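Local coordinates for phospholipase C beta (Meleagris gallopavo, PDB 1JAD), which forms the long helical C-terminal region of a phospholipase C beta, folded as an elongated coiled coil and present here as two copies, at residues R82-L87 against E236-Y241; K39-L44 against R99-Q104. All coordinates share one frame; numbering follows the deposited sequence.

Contact 1. Residues R82-L87 against E236-Y241; sequences RLEMEL and EMVKNY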
# COMPACT_ATOMS: atom_id res chain seq x y z
N ARG A 82 23.18 43.07 -19.70
CA ARG A 82 21.75 42.83 -19.59
C ARG A 82 21.39 41.50 -20.23
O ARG A 82 20.49 40.80 -19.76
CB ARG A 82 21.00 43.97 -20.28
CG ARG A 82 19.49 43.94 -20.10
CD ARG A 82 18.92 45.20 -20.74
NE ARG A 82 19.61 46.38 -20.24
CZ ARG A 82 19.41 47.62 -20.68
NH1 ARG A 82 18.53 47.84 -21.65
NH2 ARG A 82 20.11 48.63 -20.17
N LEU A 83 22.09 41.16 -21.30
CA LEU A 83 21.89 39.91 -22.03
C LEU A 83 22.32 38.76 -21.13
O LEU A 83 21.60 37.77 -20.98
CB LEU A 83 22.74 39.91 -23.30
CG LEU A 83 22.76 38.61 -24.11
CD1 LEU A 83 21.35 38.28 -24.59
CD2 LEU A 83 23.69 38.78 -25.29
N GLU A 84 23.50 38.91 -20.55
CA GLU A 84 24.06 37.91 -19.66
C GLU A 84 23.13 37.55 -18.52
O GLU A 84 22.99 36.37 -18.18
CB GLU A 84 25.41 38.40 -19.11
CG GLU A 84 26.50 38.47 -20.17
CD GLU A 84 27.85 38.91 -19.62
OE1 GLU A 84 28.34 38.28 -18.65
OE2 GLU A 84 28.43 39.87 -20.16
N MSE A 85 22.48 38.55 -17.94
CA MSE A 85 21.58 38.31 -16.82
C MSE A 85 20.26 37.66 -17.24
O MSE A 85 19.67 36.91 -16.46
CB MSE A 85 21.32 39.61 -16.06
CG MSE A 85 20.75 39.40 -14.65
SE MSE A 85 21.81 38.33 -13.57
CE MSE A 85 23.42 39.23 -13.65
N GLU A 86 19.78 37.94 -18.45
CA GLU A 86 18.54 37.31 -18.90
C GLU A 86 18.80 35.86 -19.27
O GLU A 86 17.89 35.03 -19.24
CB GLU A 86 17.95 38.06 -20.09
CG GLU A 86 17.23 39.34 -19.71
CD GLU A 86 16.56 40.01 -20.89
OE1 GLU A 86 15.80 39.32 -21.61
OE2 GLU A 86 16.80 41.22 -21.10
N LEU A 87 20.05 35.56 -19.63
CA LEU A 87 20.41 34.19 -19.94
C LEU A 87 20.57 33.47 -18.61
O LEU A 87 20.11 32.35 -18.45
CB LEU A 87 21.72 34.14 -20.74
CG LEU A 87 21.61 34.58 -22.21
CD1 LEU A 87 23.01 34.57 -22.83
CD2 LEU A 87 20.67 33.65 -22.97
N GLU A 236 30.51 32.96 -21.77
CA GLU A 236 31.24 32.46 -22.93
C GLU A 236 30.33 32.47 -24.16
O GLU A 236 30.66 33.09 -25.17
CB GLU A 236 31.74 31.03 -22.69
CG GLU A 236 32.80 30.90 -21.60
CD GLU A 236 33.36 29.48 -21.51
OE1 GLU A 236 32.57 28.53 -21.31
OE2 GLU A 236 34.60 29.31 -21.65
N MSE A 237 29.20 31.79 -24.07
CA MSE A 237 28.25 31.73 -25.18
C MSE A 237 27.97 33.14 -25.71
O MSE A 237 27.68 33.32 -26.90
CB MSE A 237 26.95 31.05 -24.73
CG MSE A 237 25.91 30.83 -25.83
SE MSE A 237 24.65 32.14 -25.99
CE MSE A 237 23.76 31.91 -24.46
N VAL A 238 28.07 34.14 -24.84
CA VAL A 238 27.85 35.53 -25.23
C VAL A 238 29.07 36.03 -26.00
O VAL A 238 28.93 36.62 -27.07
CB VAL A 238 27.64 36.44 -24.00
CG1 VAL A 238 27.51 37.89 -24.45
CG2 VAL A 238 26.39 36.02 -23.25
N LYS A 239 30.26 35.79 -25.45
CA LYS A 239 31.51 36.19 -26.09
C LYS A 239 31.48 35.73 -27.55
O LYS A 239 31.73 36.52 -28.46
CB LYS A 239 32.69 35.55 -25.35
CG LYS A 239 34.06 35.98 -25.84
CD LYS A 239 35.15 35.24 -25.08
CE LYS A 239 35.01 35.40 -23.57
NZ LYS A 239 35.04 36.82 -23.14
N ASN A 240 31.17 34.46 -27.75
CA ASN A 240 31.07 33.90 -29.10
C ASN A 240 30.00 34.66 -29.86
O ASN A 240 30.13 34.89 -31.07
CB ASN A 240 30.67 32.42 -29.04
CG ASN A 240 31.79 31.51 -28.58
OD1 ASN A 240 32.38 31.71 -27.52
ND2 ASN A 240 32.09 30.49 -29.38
N TYR A 241 28.95 35.05 -29.15
CA TYR A 241 27.82 35.78 -29.72
C TYR A 241 28.21 37.19 -30.16
O TYR A 241 27.74 37.68 -31.19
CB TYR A 241 26.69 35.84 -28.69
CG TYR A 241 25.42 36.48 -29.18
CD1 TYR A 241 24.69 35.90 -30.22
CD2 TYR A 241 24.94 37.65 -28.61
CE1 TYR A 241 23.50 36.48 -30.68
CE2 TYR A 241 23.75 38.24 -29.05
CZ TYR A 241 23.04 37.65 -30.08
OH TYR A 241 21.87 38.22 -30.52
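Leu-83 opens the contact by reaching across to Tyr-241 and Val-238. Its CG stands anti to the backbone N (chi1 174°), and from there Leu-83 CD2 makes all the nearest approaches: it meets the ring obliquely, 3.7 Å from Tyr-241 CD2 with Tyr-241 CE2 close by, and lies 4.0 Å from Val-238 CG1. One methyl thus fills the angle between a ring and a valine branch one turn apart. Glu-84 faces Val-238, the two CA atoms 7.1 Å apart, and touches it with aliphatic chain alone: Glu-84 CG lies 3.9 Å from Val-238 CG2, the side chains crossing at about a right angle. The carboxylate turns away from the valine, and its OE2 forms a salt bridge with Lys-80, a turn earlier on the same helix. Leu-87, a turn beyond Leu-83, closes the row. Leu-87 CD1 packs 3.7 Å from Val-238 CG2 and also meets CE of selenomethionine Met-237, whose chain bends at chi2 and chi3 to bring that methyl against Leu-87 CD1, with CD2 and CG farther off. Val-238 is therefore shared, CG1 serving Leu-83 and CG2 serving Glu-84 and Leu-87. Helix 28-64 borders the same region: Tyr-59 touches Leu-83, Leu-55 touches Leu-87, and the Tyr-241 hydroxyl makes weak hydrogen bonds to Leu-56 O and Ser-60 OG. The axes of 82-87 and 236-241 come within 10.4 Å at 137°, a slanted crossing, steeper than in a regular coiled coil, with an apolar interface where helices 75-155, 161-245 and 28-64 meet in this antiparallel helical bundle.

Contact 2. Residues K39-L44 against R99-Q104; sequences KELKEL and RRRKEQ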
# COMPACT_ATOMS: atom_id res chain seq x y z
N LYS A 39 10.07 11.47 -23.10
CA LYS A 39 9.61 12.30 -24.20
C LYS A 39 9.43 13.70 -23.64
O LYS A 39 9.82 14.69 -24.26
CB LYS A 39 8.27 11.79 -24.73
CG LYS A 39 8.34 10.45 -25.45
CD LYS A 39 9.09 10.57 -26.77
CE LYS A 39 8.37 11.53 -27.72
NZ LYS A 39 6.98 11.08 -28.05
N GLU A 40 8.85 13.77 -22.45
CA GLU A 40 8.62 15.04 -21.77
C GLU A 40 9.92 15.80 -21.51
O GLU A 40 9.94 17.03 -21.57
CB GLU A 40 7.89 14.81 -20.44
CG GLU A 40 6.45 14.37 -20.57
CD GLU A 40 5.82 14.02 -19.22
OE1 GLU A 40 5.99 14.81 -18.26
OE2 GLU A 40 5.14 12.96 -19.12
N LEU A 41 11.00 15.08 -21.22
CA LEU A 41 12.28 15.72 -20.96
C LEU A 41 12.88 16.36 -22.22
O LEU A 41 13.58 17.38 -22.12
CB LEU A 41 13.29 14.72 -20.38
CG LEU A 41 13.03 14.11 -19.00
CD1 LEU A 41 14.22 13.24 -18.62
CD2 LEU A 41 12.84 15.21 -17.97
N LYS A 42 12.63 15.77 -23.38
CA LYS A 42 13.16 16.31 -24.63
C LYS A 42 12.36 17.52 -25.08
O LYS A 42 12.91 18.44 -25.69
CB LYS A 42 13.17 15.23 -25.72
CG LYS A 42 14.12 14.09 -25.41
CD LYS A 42 14.11 13.01 -26.48
CE LYS A 42 15.01 11.84 -26.09
NZ LYS A 42 15.01 10.76 -27.10
N GLU A 43 11.07 17.52 -24.77
CA GLU A 43 10.19 18.63 -25.12
C GLU A 43 10.60 19.85 -24.31
O GLU A 43 10.64 20.97 -24.84
CB GLU A 43 8.74 18.26 -24.82
CG GLU A 43 8.24 17.08 -25.65
CD GLU A 43 6.84 16.64 -25.24
OE1 GLU A 43 5.92 17.49 -25.26
OE2 GLU A 43 6.67 15.44 -24.92
N LEU A 44 10.89 19.65 -23.03
CA LEU A 44 11.33 20.73 -22.16
C LEU A 44 12.64 21.29 -22.71
O LEU A 44 12.88 22.49 -22.66
CB LEU A 44 11.58 20.22 -20.73
CG LEU A 44 10.40 19.88 -19.82
CD1 LEU A 44 10.92 19.26 -18.53
CD2 LEU A 44 9.59 21.13 -19.53
N ARG A 99 14.54 19.96 -12.81
CA ARG A 99 14.55 19.37 -11.48
C ARG A 99 13.13 18.98 -11.07
O ARG A 99 12.86 17.83 -10.73
CB ARG A 99 15.13 20.36 -10.46
CG ARG A 99 15.20 19.85 -9.04
CD ARG A 99 15.67 20.92 -8.08
NE ARG A 99 14.76 22.06 -8.02
CZ ARG A 99 13.51 22.03 -7.55
NH1 ARG A 99 13.00 20.89 -7.10
NH2 ARG A 99 12.77 23.12 -7.54
N ARG A 100 12.22 19.94 -11.13
CA ARG A 100 10.83 19.70 -10.76
C ARG A 100 10.16 18.62 -11.60
O ARG A 100 9.35 17.85 -11.09
CB ARG A 100 10.02 21.00 -10.85
CG ARG A 100 10.47 22.08 -9.86
CD ARG A 100 9.57 23.29 -9.97
NE ARG A 100 9.47 23.73 -11.35
CZ ARG A 100 8.34 24.13 -11.93
NH1 ARG A 100 7.22 24.15 -11.22
NH2 ARG A 100 8.33 24.49 -13.21
N ARG A 101 10.48 18.56 -12.88
CA ARG A 101 9.88 17.53 -13.72
C ARG A 101 10.48 16.18 -13.37
O ARG A 101 9.74 15.19 -13.24
CB ARG A 101 10.11 17.83 -15.21
CG ARG A 101 9.48 16.80 -16.17
CD ARG A 101 8.00 16.58 -15.85
NE ARG A 101 7.21 17.80 -16.02
CZ ARG A 101 6.65 18.18 -17.17
NH1 ARG A 101 6.79 17.42 -18.25
NH2 ARG A 101 5.98 19.32 -17.24
N LYS A 102 11.81 16.12 -13.22
CA LYS A 102 12.47 14.86 -12.85
C LYS A 102 11.76 14.29 -11.63
O LYS A 102 11.20 13.19 -11.67
CB LYS A 102 13.95 15.09 -12.50
CG LYS A 102 14.89 15.42 -13.65
CD LYS A 102 14.96 14.31 -14.67
CE LYS A 102 16.05 14.56 -15.70
NZ LYS A 102 17.42 14.55 -15.10
N GLU A 103 11.78 15.04 -10.53
CA GLU A 103 11.14 14.60 -9.30
C GLU A 103 9.68 14.22 -9.53
O GLU A 103 9.17 13.29 -8.90
CB GLU A 103 11.26 15.69 -8.24
CG GLU A 103 12.71 15.97 -7.89
CD GLU A 103 12.87 16.88 -6.70
OE1 GLU A 103 12.43 16.48 -5.60
OE2 GLU A 103 13.43 17.98 -6.87
N GLN A 104 9.02 14.91 -10.45
CA GLN A 104 7.63 14.63 -10.76
C GLN A 104 7.60 13.23 -11.37
O GLN A 104 6.68 12.45 -11.12
CB GLN A 104 7.09 15.65 -11.77
CG GLN A 104 5.59 15.93 -11.69
CD GLN A 104 4.77 14.69 -11.40
OE1 GLN A 104 4.76 14.18 -10.28
NE2 GLN A 104 4.07 14.19 -12.43
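Glu-40 and Arg-101 meet at about a right angle, carboxylate against guanidinium, with the two planes turned 67° apart. One oxygen does the work: Glu-40 OE1 forms a salt bridge with Arg-101 NH1 at 2.7 Å, approaching the guanidinium obliquely. Glu-40 CB lies in the guanidinium plane, at its edge, 3.6 Å from Arg-101 NH1, which therefore sits against the aliphatic part of the glutamate as well as its charged end. Arg-101 starts with CG anti to its backbone N and then folds at chi2 (52°) and chi3, a bent course in which Arg-101 CD also comes within 3.6 Å of Glu-40 OE1. The near part of the same arginine is apolar in its contacts. Leu-44 crosses it obliquely and sets CD1 against both CB and CG, 3.7 Å from Arg-101 CG, while Leu-41 CD2, from nearly a turn earlier, lies 4.1 Å from Arg-101 CG. Segments 39-44 and 99-104, of helices 28-64 and 75-155, run nearly antiparallel, 173° between their directions and 10.9 Å between their axes at closest approach, in the manner of a coiled coil with leucines on the apolar side and a salt bridge beside them. His-105 and Ile-98 of helix 75-155 extend the packing, the first touching Glu-40 and Leu-41, the second Leu-44. Lys-102 crosses Leu-41 at about a right angle and offers it methylenes: Leu-41 CD1 lies 3.7 Å from Lys-102 CE, with Leu-41 CD2 close to CE and CD. Beyond them the ammonium forms a salt bridge with Glu-222 on helix 161-245.

In the fold
Helix 75-155 takes part in both contacts, pairing with helix 161-245 in contact 1 and with helix 28-64 in contact 2; the centres of the two contacts are 25 Å apart and their nearest atoms about 13 Å, with no touch. Contact 1 is mostly buried, although it lies farther from the centre of the chain (42 Å against 19 Å), and it relies on methyl groups, an aromatic ring and the methylene of a glutamate. Contact 2 is a surface contact of partly exposed residues, in which a salt bridge is joined to leucines packed on the aliphatic parts of basic chains. Each has a third helix nearby: 28-64 beside contact 1, 161-245 beside contact 2.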